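Local coordinates for protein MAU2 chromatid cohesion factor homolog (PDB 4XDN) that forms a complex with Scc2 that is required for loading cohesin onto chromosomes, and so takes part in sister chromatid cohesion, at residues A[563-566]-A[567-571]; A[577-580]-A[581-584]; A[610-613]-A[614-618]. All coordinates share one frame; numbering follows the deposited sequence.

How the contacts relate
All three are local contacts on consecutive helices near the C-terminal end of the chain, contact 2 including the loop that leads into its helix; the i to i+4 backbone bonds recur, while the side chains set over them differ. Contact 1, on helix 562-575, is buried and largely aliphatic, with one asparagine amide folded back onto a backbone carbonyl. Contact 2 is a surface contact at the start of helix 580-593, where carboxylates dominate and one of them caps the helix. Contact 3, on helix 601-618, is again mostly buried, but aromatic rings, an amide and a cysteine sulfur carry the side-chain contacts. It touches both others, whereas contacts 1 and 2 stay about 6 Å apart at their nearest atoms.

Contact 1 of 3, residues A[563-566]-A[567-571]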
ATOM      1  N   LEU A 563       1.884  26.646   0.263  1.00 30.58           N
ATOM      2  CA  LEU A 563       3.185  27.040  -0.267  1.00 31.70           C
ATOM      3  C   LEU A 563       3.192  26.987  -1.791  1.00 32.81           C
ATOM      4  O   LEU A 563       3.730  27.879  -2.447  1.00 31.82           O
ATOM      5  CB  LEU A 563       4.295  26.145   0.291  1.00 31.97           C
ATOM      6  CG  LEU A 563       5.707  26.435  -0.236  1.00 31.47           C
ATOM      7  CD1 LEU A 563       6.133  27.863   0.078  1.00 33.30           C
ATOM      8  CD2 LEU A 563       6.709  25.450   0.330  1.00 30.88           C
ATOM      9  N   LEU A 564       2.585  25.945  -2.347  1.00 33.58           N
ATOM     10  CA  LEU A 564       2.546  25.775  -3.791  1.00 33.68           C
ATOM     11  C   LEU A 564       1.750  26.900  -4.441  1.00 34.84           C
ATOM     12  O   LEU A 564       2.205  27.511  -5.408  1.00 32.12           O
ATOM     13  CB  LEU A 564       1.943  24.419  -4.158  1.00 35.06           C
ATOM     14  CG  LEU A 564       1.931  24.074  -5.651  1.00 38.58           C
ATOM     15  CD1 LEU A 564       3.344  24.004  -6.207  1.00 37.00           C
ATOM     16  CD2 LEU A 564       1.205  22.763  -5.885  1.00 40.12           C
ATOM     17  N   GLN A 565       0.568  27.180  -3.900  1.00 35.14           N
ATOM     18  CA  GLN A 565      -0.303  28.209  -4.463  1.00 39.41           C
ATOM     19  C   GLN A 565       0.388  29.572  -4.498  1.00 36.87           C
ATOM     20  O   GLN A 565       0.231  30.333  -5.453  1.00 38.51           O
ATOM     21  CB  GLN A 565      -1.605  28.308  -3.666  1.00 45.12           C
ATOM     22  CG  GLN A 565      -2.853  28.252  -4.532  1.00 54.88           C
ATOM     23  CD  GLN A 565      -4.105  28.678  -3.789  1.00 63.72           C
ATOM     24  OE1 GLN A 565      -4.218  28.493  -2.576  1.00 67.03           O
ATOM     25  NE2 GLN A 565      -5.052  29.261  -4.516  1.00 66.49           N
ATOM     26  N   ILE A 566       1.161  29.869  -3.458  1.00 33.72           N
ATOM     27  CA  ILE A 566       1.857  31.146  -3.370  1.00 32.01           C
ATOM     28  C   ILE A 566       2.979  31.234  -4.404  1.00 30.32           C
ATOM     29  O   ILE A 566       3.147  32.261  -5.061  1.00 28.47           O
ATOM     30  CB  ILE A 566       2.437  31.373  -1.951  1.00 30.62           C
ATOM     31  CG1 ILE A 566       1.297  31.488  -0.934  1.00 30.02           C
ATOM     32  CG2 ILE A 566       3.286  32.641  -1.904  1.00 32.43           C
ATOM     33  CD1 ILE A 566       1.750  31.524   0.520  1.00 29.02           C
ATOM     34  N   LEU A 567       3.746  30.157  -4.547  1.00 32.29           N
ATOM     35  CA  LEU A 567       4.889  30.154  -5.455  1.00 32.77           C
ATOM     36  C   LEU A 567       4.465  30.236  -6.924  1.00 34.52           C
ATOM     37  O   LEU A 567       5.116  30.910  -7.723  1.00 34.27           O
ATOM     38  CB  LEU A 567       5.743  28.902  -5.230  1.00 30.58           C
ATOM     39  CG  LEU A 567       6.481  28.815  -3.890  1.00 31.20           C
ATOM     40  CD1 LEU A 567       7.202  27.481  -3.773  1.00 30.87           C
ATOM     41  CD2 LEU A 567       7.463  29.962  -3.712  1.00 33.32           C
ATOM     42  N   VAL A 568       3.380  29.552  -7.277  1.00 36.48           N
ATOM     43  CA  VAL A 568       2.886  29.577  -8.650  1.00 37.67           C
ATOM     44  C   VAL A 568       2.370  30.968  -9.003  1.00 35.48           C
ATOM     45  O   VAL A 568       2.626  31.475 -10.095  1.00 34.21           O
ATOM     46  CB  VAL A 568       1.763  28.550  -8.878  1.00 41.15           C
ATOM     47  CG1 VAL A 568       1.254  28.619 -10.318  1.00 45.56           C
ATOM     48  CG2 VAL A 568       2.264  27.157  -8.584  1.00 44.45           C
ATOM     49  N   ASN A 569       1.633  31.574  -8.079  1.00 35.22           N
ATOM     50  CA  ASN A 569       1.126  32.922  -8.289  1.00 36.82           C
ATOM     51  C   ASN A 569       2.259  33.944  -8.280  1.00 33.25           C
ATOM     52  O   ASN A 569       2.250  34.890  -9.067  1.00 32.96           O
ATOM     53  CB  ASN A 569       0.081  33.271  -7.229  1.00 38.06           C
ATOM     54  CG  ASN A 569      -1.296  32.734  -7.575  1.00 39.66           C
ATOM     55  OD1 ASN A 569      -2.087  33.406  -8.238  1.00 39.13           O
ATOM     56  ND2 ASN A 569      -1.587  31.514  -7.132  1.00 39.58           N
ATOM     57  N   TYR A 570       3.234  33.744  -7.399  1.00 31.36           N
ATOM     58  CA  TYR A 570       4.421  34.599  -7.354  1.00 32.06           C
ATOM     59  C   TYR A 570       5.178  34.531  -8.673  1.00 36.02           C
ATOM     60  O   TYR A 570       5.550  35.556  -9.244  1.00 35.31           O
ATOM     61  CB  TYR A 570       5.340  34.185  -6.203  1.00 32.95           C
ATOM     62  CG  TYR A 570       6.688  34.881  -6.200  1.00 35.18           C
ATOM     63  CD1 TYR A 570       6.805  36.213  -5.823  1.00 38.02           C
ATOM     64  CD2 TYR A 570       7.843  34.201  -6.560  1.00 36.34           C
ATOM     65  CE1 TYR A 570       8.035  36.852  -5.812  1.00 37.33           C
ATOM     66  CE2 TYR A 570       9.076  34.830  -6.553  1.00 37.12           C
ATOM     67  CZ  TYR A 570       9.166  36.155  -6.178  1.00 38.73           C
ATOM     68  OH  TYR A 570      10.393  36.782  -6.173  1.00 38.60           O
ATOM     69  N   LEU A 571       5.394  33.309  -9.151  1.00 36.12           N
ATOM     70  CA  LEU A 571       6.137  33.081 -10.382  1.00 38.61           C
ATOM     71  C   LEU A 571       5.351  33.596 -11.584  1.00 41.54           C
ATOM     72  O   LEU A 571       5.897  34.281 -12.451  1.00 42.92           O
ATOM     73  CB  LEU A 571       6.449  31.592 -10.533  1.00 40.98           C
ATOM     74  CG  LEU A 571       7.343  31.142 -11.686  1.00 43.93           C
ATOM     75  CD1 LEU A 571       8.653  31.903 -11.706  1.00 43.86           C
ATOM     76  CD2 LEU A 571       7.602  29.648 -11.562  1.00 46.61           C
TER
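The carbonyl oxygen of Q565 is gripped twice by N569, once through the backbone and once through the side-chain amide. ND2 of N569 reaches Q565 O at 2.7 Å along an almost straight N-H line (170°), and the oxygen lies practically in the plane of the amide that donates to it. The backbone N of N569 meets the same Q565 O at 3.2 Å, coming from the opposite face of the carbonyl plane, so the two donors do not compete for one side. With its CG beside the backbone N (chi1 -83°), the asparagine folds back along the helix instead of reaching outward. Outside partners hold the rest of this buried amide: N543 O takes a second bond from ND2, and F545 N donates to OD1.

Beside this doubly bonded carbonyl the ordinary i to i+4 bonds run on, with V568 N at 3.0 Å from L564 O and Y570 N at 2.8 Å from I566 O. The apolar side chains follow the same spacing. L564 and V568 lie alongside one another, pointing the same way, and meet at CD1 and CG2, 4.1 Å apart. L563 and L567 instead pass at a slant, L567 CD1 coming 4.0 Å from L563 CG. CG of L567 also settles against the backbone, 3.2 Å from L563 O.

L567 and V568 pack on helix 499-513, while I566 faces helices 580-593 and 601-618. L563, L564, L567 and Y570 also pack against the chain of another protein, probably Scc2. The buried amide of N569 thus has its hydrogen-bonding needs met, and bonds at both its oxygen and its nitrogen probably fix its rotation.

Contact 2 of 3, residues A[577-580]-A[581-584]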
ATOM      1  N   GLU A 577       2.416  38.389 -15.865  1.00 47.41           N
ATOM      2  CA  GLU A 577       1.537  39.547 -15.732  1.00 47.99           C
ATOM      3  C   GLU A 577       2.245  40.846 -16.124  1.00 50.69           C
ATOM      4  O   GLU A 577       3.397  41.064 -15.752  1.00 50.71           O
ATOM      5  CB  GLU A 577       1.009  39.648 -14.301  1.00 45.42           C
ATOM      6  CG  GLU A 577       0.185  38.441 -13.854  1.00 46.14           C
ATOM      7  CD  GLU A 577      -1.164  38.348 -14.550  1.00 47.42           C
ATOM      8  OE1 GLU A 577      -1.482  39.230 -15.374  1.00 50.08           O
ATOM      9  OE2 GLU A 577      -1.911  37.389 -14.261  1.00 44.31           O
ATOM     10  N   HIS A 578       1.545  41.705 -16.865  1.00 53.14           N
ATOM     11  CA  HIS A 578       2.095  42.986 -17.316  1.00 57.48           C
ATOM     12  C   HIS A 578       1.367  44.160 -16.645  1.00 55.82           C
ATOM     13  O   HIS A 578       1.956  45.221 -16.415  1.00 55.97           O
ATOM     14  CB  HIS A 578       1.973  43.120 -18.829  1.00 63.38           C
ATOM     15  CG  HIS A 578       2.683  42.050 -19.590  1.00 71.06           C
ATOM     16  ND1 HIS A 578       2.351  40.716 -19.491  1.00 73.24           N
ATOM     17  CD2 HIS A 578       3.697  42.123 -20.481  1.00 76.30           C
ATOM     18  CE1 HIS A 578       3.151  40.010 -20.271  1.00 76.28           C
ATOM     19  NE2 HIS A 578       3.974  40.839 -20.887  1.00 78.55           N
ATOM     20  N   ASP A 579       0.077  43.976 -16.369  1.00 54.78           N
ATOM     21  CA  ASP A 579      -0.759  45.040 -15.827  1.00 53.04           C
ATOM     22  C   ASP A 579      -0.425  45.310 -14.365  1.00 49.67           C
ATOM     23  O   ASP A 579      -0.404  44.389 -13.551  1.00 47.98           O
ATOM     24  CB  ASP A 579      -2.233  44.671 -15.972  1.00 53.88           C
ATOM     25  CG  ASP A 579      -3.160  45.803 -15.579  1.00 55.23           C
ATOM     26  OD1 ASP A 579      -3.518  45.896 -14.386  1.00 54.39           O
ATOM     27  OD2 ASP A 579      -3.534  46.603 -16.466  1.00 59.26           O
ATOM     28  N   LEU A 580      -0.174  46.575 -14.038  1.00 48.49           N
ATOM     29  CA  LEU A 580       0.209  46.968 -12.682  1.00 46.80           C
ATOM     30  C   LEU A 580      -0.868  46.638 -11.651  1.00 43.85           C
ATOM     31  O   LEU A 580      -0.561  46.189 -10.551  1.00 41.09           O
ATOM     32  CB  LEU A 580       0.520  48.467 -12.630  1.00 48.25           C
ATOM     33  CG  LEU A 580       1.796  48.937 -13.332  1.00 50.00           C
ATOM     34  CD1 LEU A 580       1.872  50.455 -13.318  1.00 52.33           C
ATOM     35  CD2 LEU A 580       3.035  48.341 -12.680  1.00 48.17           C
ATOM     36  N   GLY A 581      -2.126  46.874 -12.008  1.00 45.91           N
ATOM     37  CA  GLY A 581      -3.236  46.611 -11.112  1.00 46.12           C
ATOM     38  C   GLY A 581      -3.338  45.142 -10.757  1.00 47.13           C
ATOM     39  O   GLY A 581      -3.603  44.789  -9.608  1.00 47.02           O
ATOM     40  N   GLU A 582      -3.124  44.286 -11.751  1.00 48.38           N
ATOM     41  CA  GLU A 582      -3.154  42.843 -11.549  1.00 49.56           C
ATOM     42  C   GLU A 582      -1.958  42.375 -10.729  1.00 46.32           C
ATOM     43  O   GLU A 582      -2.098  41.540  -9.836  1.00 47.83           O
ATOM     44  CB  GLU A 582      -3.175  42.119 -12.897  1.00 56.46           C
ATOM     45  CG  GLU A 582      -4.474  42.283 -13.672  1.00 64.65           C
ATOM     46  CD  GLU A 582      -5.630  41.510 -13.060  1.00 70.03           C
ATOM     47  OE1 GLU A 582      -5.403  40.746 -12.097  1.00 69.56           O
ATOM     48  OE2 GLU A 582      -6.769  41.666 -13.549  1.00 74.38           O
ATOM     49  N   ILE A 583      -0.782  42.911 -11.040  1.00 43.10           N
ATOM     50  CA  ILE A 583       0.440  42.544 -10.333  1.00 41.11           C
ATOM     51  C   ILE A 583       0.326  42.891  -8.854  1.00 40.49           C
ATOM     52  O   ILE A 583       0.716  42.100  -7.994  1.00 38.71           O
ATOM     53  CB  ILE A 583       1.678  43.246 -10.940  1.00 41.61           C
ATOM     54  CG1 ILE A 583       1.959  42.697 -12.339  1.00 44.66           C
ATOM     55  CG2 ILE A 583       2.914  43.040 -10.065  1.00 38.72           C
ATOM     56  CD1 ILE A 583       2.931  43.532 -13.152  1.00 44.51           C
ATOM     57  N   TYR A 584      -0.214  44.070  -8.561  1.00 40.72           N
ATOM     58  CA  TYR A 584      -0.375  44.514  -7.180  1.00 39.78           C
ATOM     59  C   TYR A 584      -1.330  43.609  -6.406  1.00 39.27           C
ATOM     60  O   TYR A 584      -1.058  43.237  -5.265  1.00 39.48           O
ATOM     61  CB  TYR A 584      -0.887  45.955  -7.132  1.00 39.97           C
ATOM     62  CG  TYR A 584      -1.192  46.433  -5.731  1.00 41.44           C
ATOM     63  CD1 TYR A 584      -0.199  46.992  -4.937  1.00 42.74           C
ATOM     64  CD2 TYR A 584      -2.469  46.318  -5.199  1.00 41.87           C
ATOM     65  CE1 TYR A 584      -0.470  47.425  -3.654  1.00 43.74           C
ATOM     66  CE2 TYR A 584      -2.749  46.748  -3.918  1.00 43.70           C
ATOM     67  CZ  TYR A 584      -1.746  47.299  -3.151  1.00 45.06           C
ATOM     68  OH  TYR A 584      -2.021  47.731  -1.873  1.00 46.38           O
TER
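The carboxylates of E577 and E582 are turned almost parallel, their planes 20° apart, and OE1 of E577 lies 4.2 Å from the aliphatic CB of E582 as the two side chains slant past each other. The charged oxygens stay separated, E577 OE2 lying 5.3 Å from E582 OE1, and E577 OE2 has a partner of its own in the hydroxyl of Y540. The third carboxylate, that of D579, turns the anti lone pair of OD1, the one away from OD2, to E582 N at 3.1 Å. Among the flat groups, the ring of Y584 points away from the loop to meet the ring of H611 and, by a cation-pi contact, R620.

The bond from D579 makes an N-cap. D579 stands just before helix 580-593, and having its CG anti to the backbone N (chi1 -173°) places OD1 over the first turn, where amide N-H groups lack helical acceptors. Its negative charge would probably also be favoured by the helix dipole. The backbone completes the turn, with I583 N bonded to D579 O at 2.9 Å and Y584 N to L580 O.

I583 closes the apolar side of the turn. Its CG1 rests 3.7 Å from E577 CB, and its CD1 touches E577 O at 3.6 Å, so I583 reaches back to E577, two residues ahead of the cap.

L580 touches V617, I583 touches W610 and N614, and Y584 touches C615, laying the start of helix 580-593 against helix 601-618 while the capping side remains at the surface.

Contact 3 of 3, residues A[610-613]-A[614-618]; sequences WHLM and NCTVA
N614 folds back over the preceding turn toward W610. Its CB rests 3.6 Å from H611 O, and CG comes still closer to the backbone, 3.3 Å from W610 O. Placing CG beside the backbone N (chi1 -57°) is what turns the amide toward the indole. OD1 passes 3.7 Å from W610 NE1 and also packs on I583. ND2 ends over one face of the indole, offset toward the rim and 3.3 Å from W610 NE1. Both of those nitrogens are donors, so this is packing over a face and not a bond. The amide stands nearly upright on the ring, their planes 82° apart, and a weak hydrogen bond links ND2 to the hydroxyl of S587.

The setting is an all-helical fold, consistent with the TPR-type superhelix described for Scc4, in which helix 601-618 touches helices 580-593 and 621-638. W610 packs edge-to-face with Y570 and also on helix 580-593; H611 touches both flanking helices, and C615 touches helix 621-638.

C615 SG sits over the face of the H611 imidazole, 3.9 Å from the ring centroid and 29° off its normal, a sulfur-aromatic contact. The nearest ring atom to SG is NE2 of H611, while the other ring nitrogen, ND1, is hydrogen-bonded to S587 OG. One residue along, L612 O accepts two donors from T616, N at 2.8 Å and the hydroxyl OG1 at 2.7 Å, arriving from opposite faces of the carbonyl plane. The hydroxyl thus spends its proton on its own helix, while L612, M613 and T616 pack against the chain of another protein, probably Scc2.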
ATOM      1  N   TRP A 610       9.027  41.967  -3.290  1.00 33.24           N
ATOM      2  CA  TRP A 610       8.329  42.102  -4.560  1.00 35.15           C
ATOM      3  C   TRP A 610       7.142  43.045  -4.429  1.00 32.51           C
ATOM      4  O   TRP A 610       6.937  43.925  -5.262  1.00 32.29           O
ATOM      5  CB  TRP A 610       7.862  40.733  -5.054  1.00 36.99           C
ATOM      6  CG  TRP A 610       7.050  40.784  -6.304  1.00 36.91           C
ATOM      7  CD1 TRP A 610       7.279  41.561  -7.402  1.00 37.91           C
ATOM      8  CD2 TRP A 610       5.869  40.028  -6.583  1.00 36.28           C
ATOM      9  NE1 TRP A 610       6.313  41.331  -8.350  1.00 37.44           N
ATOM     10  CE2 TRP A 610       5.435  40.393  -7.872  1.00 37.08           C
ATOM     11  CE3 TRP A 610       5.136  39.075  -5.870  1.00 35.77           C
ATOM     12  CZ2 TRP A 610       4.303  39.838  -8.463  1.00 37.00           C
ATOM     13  CZ3 TRP A 610       4.013  38.526  -6.459  1.00 37.07           C
ATOM     14  CH2 TRP A 610       3.607  38.911  -7.742  1.00 36.85           C
ATOM     15  N   HIS A 611       6.361  42.857  -3.373  1.00 28.99           N
ATOM     16  CA  HIS A 611       5.179  43.675  -3.153  1.00 27.85           C
ATOM     17  C   HIS A 611       5.554  45.134  -2.894  1.00 25.55           C
ATOM     18  O   HIS A 611       4.848  46.043  -3.328  1.00 26.07           O
ATOM     19  CB  HIS A 611       4.358  43.132  -1.985  1.00 26.71           C
ATOM     20  CG  HIS A 611       3.049  43.834  -1.805  1.00 27.10           C
ATOM     21  ND1 HIS A 611       2.041  43.776  -2.742  1.00 28.46           N
ATOM     22  CD2 HIS A 611       2.592  44.627  -0.806  1.00 27.78           C
ATOM     23  CE1 HIS A 611       1.015  44.498  -2.325  1.00 30.01           C
ATOM     24  NE2 HIS A 611       1.324  45.024  -1.154  1.00 28.90           N
ATOM     25  N   LEU A 612       6.664  45.354  -2.193  1.00 25.35           N
ATOM     26  CA  LEU A 612       7.143  46.709  -1.928  1.00 28.39           C
ATOM     27  C   LEU A 612       7.453  47.445  -3.229  1.00 30.14           C
ATOM     28  O   LEU A 612       7.165  48.636  -3.352  1.00 31.96           O
ATOM     29  CB  LEU A 612       8.388  46.681  -1.035  1.00 29.37           C
ATOM     30  CG  LEU A 612       9.052  48.039  -0.766  1.00 33.37           C
ATOM     31  CD1 LEU A 612       8.096  48.995  -0.071  1.00 30.05           C
ATOM     32  CD2 LEU A 612      10.321  47.867   0.055  1.00 34.95           C
ATOM     33  N   MET A 613       8.044  46.739  -4.191  1.00 31.39           N
ATOM     34  CA  MET A 613       8.342  47.330  -5.491  1.00 33.06           C
ATOM     35  C   MET A 613       7.054  47.783  -6.156  1.00 31.81           C
ATOM     36  O   MET A 613       6.943  48.921  -6.608  1.00 32.10           O
ATOM     37  CB  MET A 613       9.070  46.338  -6.403  1.00 37.13           C
ATOM     38  CG  MET A 613      10.425  45.879  -5.894  1.00 39.60           C
ATOM     39  SD  MET A 613      11.511  47.235  -5.423  1.00 78.38           S
ATOM     40  CE  MET A 613      11.891  46.775  -3.730  1.00 47.53           C
ATOM     41  N   ASN A 614       6.081  46.883  -6.204  1.00 31.39           N
ATOM     42  CA  ASN A 614       4.798  47.173  -6.825  1.00 34.37           C
ATOM     43  C   ASN A 614       4.113  48.364  -6.153  1.00 33.92           C
ATOM     44  O   ASN A 614       3.458  49.167  -6.814  1.00 34.29           O
ATOM     45  CB  ASN A 614       3.907  45.933  -6.773  1.00 34.28           C
ATOM     46  CG  ASN A 614       4.554  44.727  -7.434  1.00 36.25           C
ATOM     47  OD1 ASN A 614       5.272  44.856  -8.426  1.00 38.73           O
ATOM     48  ND2 ASN A 614       4.313  43.548  -6.877  1.00 34.60           N
ATOM     49  N   CYS A 615       4.277  48.479  -4.840  1.00 34.22           N
ATOM     50  CA  CYS A 615       3.788  49.643  -4.112  1.00 33.32           C
ATOM     51  C   CYS A 615       4.559  50.888  -4.531  1.00 34.08           C
ATOM     52  O   CYS A 615       3.973  51.939  -4.782  1.00 34.02           O
ATOM     53  CB  CYS A 615       3.916  49.433  -2.603  1.00 32.42           C
ATOM     54  SG  CYS A 615       2.794  48.199  -1.911  1.00 34.72           S
ATOM     55  N   THR A 616       5.880  50.753  -4.605  1.00 35.90           N
ATOM     56  CA  THR A 616       6.757  51.854  -4.990  1.00 38.43           C
ATOM     57  C   THR A 616       6.449  52.364  -6.398  1.00 38.86           C
ATOM     58  O   THR A 616       6.372  53.570  -6.628  1.00 38.61           O
ATOM     59  CB  THR A 616       8.239  51.429  -4.919  1.00 39.54           C
ATOM     60  OG1 THR A 616       8.537  50.947  -3.601  1.00 36.05           O
ATOM     61  CG2 THR A 616       9.163  52.596  -5.257  1.00 40.60           C
ATOM     62  N   VAL A 617       6.276  51.441  -7.337  1.00 37.77           N
ATOM     63  CA  VAL A 617       5.962  51.801  -8.714  1.00 40.07           C
ATOM     64  C   VAL A 617       4.593  52.472  -8.791  1.00 39.44           C
ATOM     65  O   VAL A 617       4.423  53.480  -9.476  1.00 42.81           O
ATOM     66  CB  VAL A 617       5.990  50.560  -9.643  1.00 45.20           C
ATOM     67  CG1 VAL A 617       5.525  50.911 -11.055  1.00 45.93           C
ATOM     68  CG2 VAL A 617       7.390  49.967  -9.692  1.00 45.17           C
ATOM     69  N   ALA A 618       3.622  51.913  -8.077  1.00 35.06           N
ATOM     70  CA  ALA A 618       2.260  52.435  -8.098  1.00 37.37           C
ATOM     71  C   ALA A 618       2.129  53.740  -7.308  1.00 38.11           C
ATOM     72  O   ALA A 618       1.080  54.382  -7.335  1.00 38.79           O
ATOM     73  CB  ALA A 618       1.295  51.388  -7.550  1.00 37.96           C
TER